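Local structure of imelysin (Bacteroides ovatus ATCC 8483, 3OYV) at residues A[38-51]-A[290-302]. The protein probably takes part in bacterial iron uptake as a metal-binding outer-membrane protein of the imelysin-like family. Numbering follows the deposited sequence. Where two conformers were deposited one is given.
Sequences DATNLYNAWNSSYK and FGPVDEMGLDPNM
Pro292 sits among Leu42, Ala45, Trp46 and Tyr50, and packing is tight here: its CD lies 3.5 Å from Trp46 NE1, with the proline and the indole crossing at about a right angle. CG of the same proline also meets Ala45 CB and Tyr50 CE1. Leu42 has CG anti to its backbone N (chi1 178°), which carries CD1 to 3.8 Å from Pro292 CB and sets CD2 beside Val293 CG2 and, in the conformer given, SE of the selenomethionine Met302. At the indole edge, in the ring plane, a water accepts from Trp46 NE1 (2.8 Å), donates to Phe290 O and accepts from Val293 N, so one molecule serves three polar groups inside an otherwise apolar patch. In this largely helical chain the contact joins the C-terminal end of helix 21-47 to the turn-rich connection leading into helix 298-303; the axes of the short segments 38-47 and 298-302 run roughly antiparallel (149°) and 11.0 Å apart. At the buried far end Asp38 CB packs on Met302 CG in that same conformer (3.6 Å); Asp38 OD2 is salt-bridged to Arg342, and two waters link OD1 to Asn301 ND2 and OD2 to Asn301 O. Toward solvent the meeting is polar and sparser. Tyr50 OH donates to the syn side of Glu295 OE1 at 2.6 Å, 16° out of the carboxylate plane, while Lys51 NZ stays 4.3 Å from that OE1, beyond a salt bridge. A phenylalanine in place of Tyr50 would probably keep the touch on Pro292 but leave Glu295 without its phenol donor.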
loop_
_atom_site.group_PDB
_atom_site.type_symbol
_atom_site.label_atom_id
_atom_site.label_comp_id
_atom_site.label_asym_id
_atom_site.label_seq_id
_atom_site.Cartn_x
_atom_site.Cartn_y
_atom_site.Cartn_z
ATOM N N ASP A 38 5.175 -12.190 5.543
ATOM C CA ASP A 38 4.472 -11.878 4.289
ATOM C C ASP A 38 5.361 -11.066 3.342
ATOM O O ASP A 38 5.434 -11.364 2.153
ATOM C CB ASP A 38 3.164 -11.144 4.582
ATOM C CG ASP A 38 2.072 -12.055 5.088
ATOM O OD1 ASP A 38 2.160 -13.253 4.797
ATOM O OD2 ASP A 38 1.126 -11.567 5.762
ATOM N N ALA A 39 6.002 -9.999 3.837
ATOM C CA ALA A 39 6.872 -9.176 2.973
ATOM C C ALA A 39 8.051 -9.997 2.442
ATOM O O ALA A 39 8.484 -9.784 1.298
ATOM C CB ALA A 39 7.323 -7.925 3.678
ATOM N N THR A 40 8.621 -10.872 3.275
ATOM C CA THR A 40 9.737 -11.712 2.832
ATOM C C THR A 40 9.292 -12.659 1.724
ATOM O O THR A 40 9.970 -12.802 0.699
ATOM C CB THR A 40 10.362 -12.451 4.023
ATOM O OG1 THR A 40 10.856 -11.485 4.950
ATOM C CG2 THR A 40 11.458 -13.390 3.545
ATOM N N ASN A 41 8.125 -13.264 1.909
ATOM C CA ASN A 41 7.638 -14.205 0.916
ATOM C C ASN A 41 7.265 -13.491 -0.386
ATOM O O ASN A 41 7.524 -14.030 -1.447
ATOM C CB ASN A 41 6.460 -14.997 1.438
ATOM C CG ASN A 41 6.867 -15.963 2.547
ATOM O OD1 ASN A 41 8.061 -16.309 2.696
ATOM N ND2 ASN A 41 5.892 -16.366 3.346
ATOM N N LEU A 42 6.691 -12.298 -0.269
ATOM C CA LEU A 42 6.343 -11.483 -1.470
ATOM C C LEU A 42 7.610 -11.142 -2.279
ATOM O O LEU A 42 7.674 -11.325 -3.493
ATOM C CB LEU A 42 5.644 -10.207 -1.013
ATOM C CG LEU A 42 5.242 -9.205 -2.102
ATOM C CD1 LEU A 42 4.453 -9.865 -3.258
ATOM C CD2 LEU A 42 4.427 -8.119 -1.427
ATOM N N TYR A 43 8.633 -10.629 -1.598
ATOM C CA TYR A 43 9.884 -10.288 -2.257
ATOM C C TYR A 43 10.518 -11.555 -2.896
ATOM O O TYR A 43 10.985 -11.537 -4.044
ATOM C CB TYR A 43 10.831 -9.669 -1.251
ATOM C CG TYR A 43 12.225 -9.409 -1.801
ATOM C CD1 TYR A 43 12.438 -8.606 -2.920
ATOM C CD2 TYR A 43 13.337 -9.949 -1.176
ATOM C CE1 TYR A 43 13.704 -8.362 -3.401
ATOM C CE2 TYR A 43 14.605 -9.702 -1.642
ATOM C CZ TYR A 43 14.808 -8.893 -2.736
ATOM O OH TYR A 43 16.086 -8.667 -3.205
ATOM N N ASN A 44 10.599 -12.642 -2.134
ATOM C CA ASN A 44 11.217 -13.848 -2.658
ATOM C C ASN A 44 10.475 -14.443 -3.852
ATOM O O ASN A 44 11.115 -14.990 -4.758
ATOM C CB ASN A 44 11.372 -14.910 -1.572
ATOM C CG ASN A 44 12.431 -14.539 -0.529
ATOM O OD1 ASN A 44 13.289 -13.699 -0.779
ATOM N ND2 ASN A 44 12.356 -15.175 0.663
ATOM N N ALA A 45 9.151 -14.266 -3.897
ATOM C CA ALA A 45 8.364 -14.798 -5.015
ATOM C C ALA A 45 8.772 -14.064 -6.294
ATOM O O ALA A 45 8.913 -14.662 -7.348
ATOM C CB ALA A 45 6.904 -14.606 -4.780
ATOM N N TRP A 46 8.975 -12.750 -6.170
ATOM C CA TRP A 46 9.419 -11.949 -7.312
ATOM C C TRP A 46 10.873 -12.151 -7.660
ATOM O O TRP A 46 11.244 -12.133 -8.832
ATOM C CB TRP A 46 9.141 -10.451 -7.063
ATOM C CG TRP A 46 7.746 -10.022 -7.449
ATOM C CD1 TRP A 46 6.626 -10.039 -6.650
ATOM C CD2 TRP A 46 7.308 -9.531 -8.728
ATOM N NE1 TRP A 46 5.529 -9.628 -7.355
ATOM C CE2 TRP A 46 5.927 -9.291 -8.626
ATOM C CE3 TRP A 46 7.938 -9.314 -9.958
ATOM C CZ2 TRP A 46 5.179 -8.774 -9.691
ATOM C CZ3 TRP A 46 7.197 -8.789 -10.999
ATOM C CH2 TRP A 46 5.849 -8.545 -10.877
ATOM N N ASN A 47 11.731 -12.225 -6.641
ATOM C CA ASN A 47 13.159 -12.128 -6.853
ATOM C C ASN A 47 13.900 -13.443 -6.959
ATOM O O ASN A 47 14.990 -13.485 -7.540
ATOM C CB ASN A 47 13.776 -11.326 -5.709
ATOM C CG ASN A 47 15.256 -11.023 -5.933
ATOM O OD1 ASN A 47 15.652 -10.351 -6.911
ATOM N ND2 ASN A 47 16.086 -11.472 -5.001
ATOM N N SER A 48 13.326 -14.496 -6.399
ATOM C CA SER A 48 14.031 -15.774 -6.309
ATOM C C SER A 48 13.273 -16.918 -6.981
ATOM O O SER A 48 13.804 -17.579 -7.909
ATOM C CB SER A 48 14.321 -16.100 -4.832
ATOM O OG SER A 48 14.959 -17.363 -4.717
ATOM N N SER A 49 12.056 -17.163 -6.546
ATOM C CA SER A 49 11.315 -18.317 -7.032
ATOM C C SER A 49 9.847 -18.195 -6.754
ATOM O O SER A 49 9.440 -17.992 -5.607
ATOM C CB SER A 49 11.868 -19.585 -6.375
ATOM O OG SER A 49 11.148 -20.754 -6.754
ATOM N N TYR A 50 9.046 -18.321 -7.809
ATOM C CA TYR A 50 7.614 -18.318 -7.721
ATOM C C TYR A 50 7.134 -19.744 -7.810
ATOM O O TYR A 50 7.321 -20.398 -8.837
ATOM C CB TYR A 50 7.063 -17.477 -8.863
ATOM C CG TYR A 50 5.588 -17.429 -8.992
ATOM C CD1 TYR A 50 4.804 -16.796 -8.029
ATOM C CD2 TYR A 50 4.965 -17.951 -10.114
ATOM C CE1 TYR A 50 3.439 -16.689 -8.169
ATOM C CE2 TYR A 50 3.596 -17.867 -10.264
ATOM C CZ TYR A 50 2.829 -17.254 -9.290
ATOM O OH TYR A 50 1.478 -17.183 -9.464
ATOM N N LYS A 51 6.543 -20.206 -6.712
ATOM C CA LYS A 51 5.983 -21.556 -6.600
ATOM C C LYS A 51 6.992 -22.608 -6.985
ATOM O O LYS A 51 6.674 -23.540 -7.715
ATOM C CB LYS A 51 4.746 -21.622 -7.489
ATOM C CG LYS A 51 3.596 -20.788 -6.989
ATOM C CD LYS A 51 2.505 -20.722 -8.027
ATOM C CE LYS A 51 1.221 -20.197 -7.438
ATOM N NZ LYS A 51 0.136 -20.216 -8.462
ATOM N N PHE A 290 -0.824 -6.922 -8.528
ATOM C CA PHE A 290 -1.039 -8.081 -9.363
ATOM C C PHE A 290 0.060 -9.088 -9.129
ATOM O O PHE A 290 1.056 -8.794 -8.482
ATOM C CB PHE A 290 -1.127 -7.715 -10.865
ATOM C CG PHE A 290 0.179 -7.307 -11.492
ATOM C CD1 PHE A 290 0.576 -5.971 -11.503
ATOM C CD2 PHE A 290 0.968 -8.238 -12.115
ATOM C CE1 PHE A 290 1.768 -5.614 -12.130
ATOM C CE2 PHE A 290 2.161 -7.894 -12.714
ATOM C CZ PHE A 290 2.549 -6.587 -12.738
ATOM N N GLY A 291 -0.130 -10.303 -9.632
ATOM C CA GLY A 291 0.833 -11.357 -9.409
ATOM C C GLY A 291 0.804 -11.775 -7.954
ATOM O O GLY A 291 -0.266 -11.785 -7.332
ATOM N N PRO A 292 1.966 -12.120 -7.396
ATOM C CA PRO A 292 2.016 -12.646 -6.025
ATOM C C PRO A 292 1.197 -11.926 -4.978
ATOM O O PRO A 292 0.486 -12.570 -4.198
ATOM C CB PRO A 292 3.508 -12.622 -5.715
ATOM C CG PRO A 292 4.148 -12.920 -7.035
ATOM C CD PRO A 292 3.279 -12.204 -8.062
ATOM N N VAL A 293 1.242 -10.607 -4.948
ATOM C CA VAL A 293 0.531 -9.889 -3.877
ATOM C C VAL A 293 -0.995 -10.043 -4.019
ATOM O O VAL A 293 -1.719 -9.883 -3.048
ATOM C CB VAL A 293 0.917 -8.385 -3.830
ATOM C CG1 VAL A 293 0.244 -7.626 -5.008
ATOM C CG2 VAL A 293 0.579 -7.752 -2.465
ATOM N N ASP A 294 -1.461 -10.361 -5.233
ATOM C CA ASP A 294 -2.887 -10.471 -5.534
ATOM C C ASP A 294 -3.337 -11.925 -5.564
ATOM O O ASP A 294 -4.383 -12.235 -6.158
ATOM C CB ASP A 294 -3.143 -9.803 -6.896
ATOM C CG ASP A 294 -4.609 -9.639 -7.248
ATOM O OD1 ASP A 294 -5.400 -9.225 -6.365
ATOM O OD2 ASP A 294 -4.931 -9.858 -8.456
ATOM N N GLU A 295 -2.552 -12.816 -4.946
ATOM C CA GLU A 295 -2.831 -14.255 -4.875
ATOM C C GLU A 295 -2.825 -14.722 -3.427
ATOM O O GLU A 295 -2.153 -14.145 -2.551
ATOM C CB GLU A 295 -1.784 -15.019 -5.676
ATOM C CG GLU A 295 -1.822 -14.688 -7.186
ATOM C CD GLU A 295 -0.671 -15.230 -8.029
ATOM O OE1 GLU A 295 0.214 -15.967 -7.540
ATOM O OE2 GLU A 295 -0.669 -14.903 -9.246
HETATM N N MSE A 296 -3.610 -15.770 -3.167
HETATM C CA MSE A 296 -3.591 -16.478 -1.888
HETATM C C MSE A 296 -3.890 -15.536 -0.725
HETATM O O MSE A 296 -3.476 -15.777 0.394
HETATM C CB MSE A 296 -2.243 -17.170 -1.674
HETATM C CG MSE A 296 -1.727 -17.954 -2.881
HETATM SE SE MSE A 296 -0.356 -19.265 -2.431
HETATM C CE MSE A 296 1.254 -18.171 -2.351
ATOM N N GLY A 297 -4.644 -14.482 -0.985
ATOM C CA GLY A 297 -5.027 -13.515 0.047
ATOM C C GLY A 297 -3.873 -12.715 0.646
ATOM O O GLY A 297 -4.013 -12.127 1.715
ATOM N N LEU A 298 -2.759 -12.616 -0.069
ATOM C CA LEU A 298 -1.600 -11.909 0.473
ATOM C C LEU A 298 -1.889 -10.440 0.795
ATOM O O LEU A 298 -1.514 -9.961 1.873
ATOM C CB LEU A 298 -0.414 -12.112 -0.460
ATOM C CG LEU A 298 0.955 -11.699 0.086
ATOM C CD1 LEU A 298 1.212 -12.170 1.543
ATOM C CD2 LEU A 298 2.076 -12.133 -0.852
ATOM N N ASP A 299 -2.524 -9.729 -0.135
ATOM C CA ASP A 299 -2.824 -8.311 0.079
ATOM C C ASP A 299 -3.713 -8.132 1.325
ATOM O O ASP A 299 -3.349 -7.392 2.235
ATOM C CB ASP A 299 -3.455 -7.735 -1.192
ATOM C CG ASP A 299 -3.833 -6.289 -1.092
ATOM O OD1 ASP A 299 -3.340 -5.504 -0.283
ATOM O OD2 ASP A 299 -4.607 -5.852 -1.969
ATOM N N PRO A 300 -4.844 -8.846 1.416
ATOM C CA PRO A 300 -5.624 -8.678 2.637
ATOM C C PRO A 300 -4.954 -9.197 3.925
ATOM O O PRO A 300 -5.303 -8.748 5.029
ATOM C CB PRO A 300 -6.951 -9.411 2.331
ATOM C CG PRO A 300 -6.680 -10.259 1.183
ATOM C CD PRO A 300 -5.602 -9.572 0.379
ATOM N N ASN A 301 -3.993 -10.091 3.776
ATOM C CA ASN A 301 -3.189 -10.504 4.943
ATOM C C ASN A 301 -2.206 -9.434 5.407
ATOM O O ASN A 301 -1.798 -9.442 6.563
ATOM C CB ASN A 301 -2.453 -11.807 4.629
ATOM C CG ASN A 301 -3.271 -13.021 4.934
ATOM O OD1 ASN A 301 -4.351 -12.919 5.478
ATOM N ND2 ASN A 301 -2.745 -14.203 4.588
HETATM N N MSE A 302 -1.848 -8.543 4.503
HETATM C CA MSE A 302 -0.895 -7.473 4.803
HETATM C C MSE A 302 -1.528 -6.121 5.103
HETATM O O MSE A 302 -0.906 -5.272 5.750
HETATM C CB MSE A 302 0.067 -7.344 3.649
HETATM C CG MSE A 302 0.910 -8.596 3.513
HETATM SE SE MSE A 302 2.262 -8.436 2.093
HETATM C CE MSE A 302 3.466 -7.187 2.845
HETATM O O HOH W 1 0.770 -9.601 7.534
HETATM O O HOH W 2 -0.086 -14.686 3.877
HETATM O O HOH W 3 2.968 -8.723 -6.567
HETATM O O HOH W 4 -1.881 -18.486 -6.714
#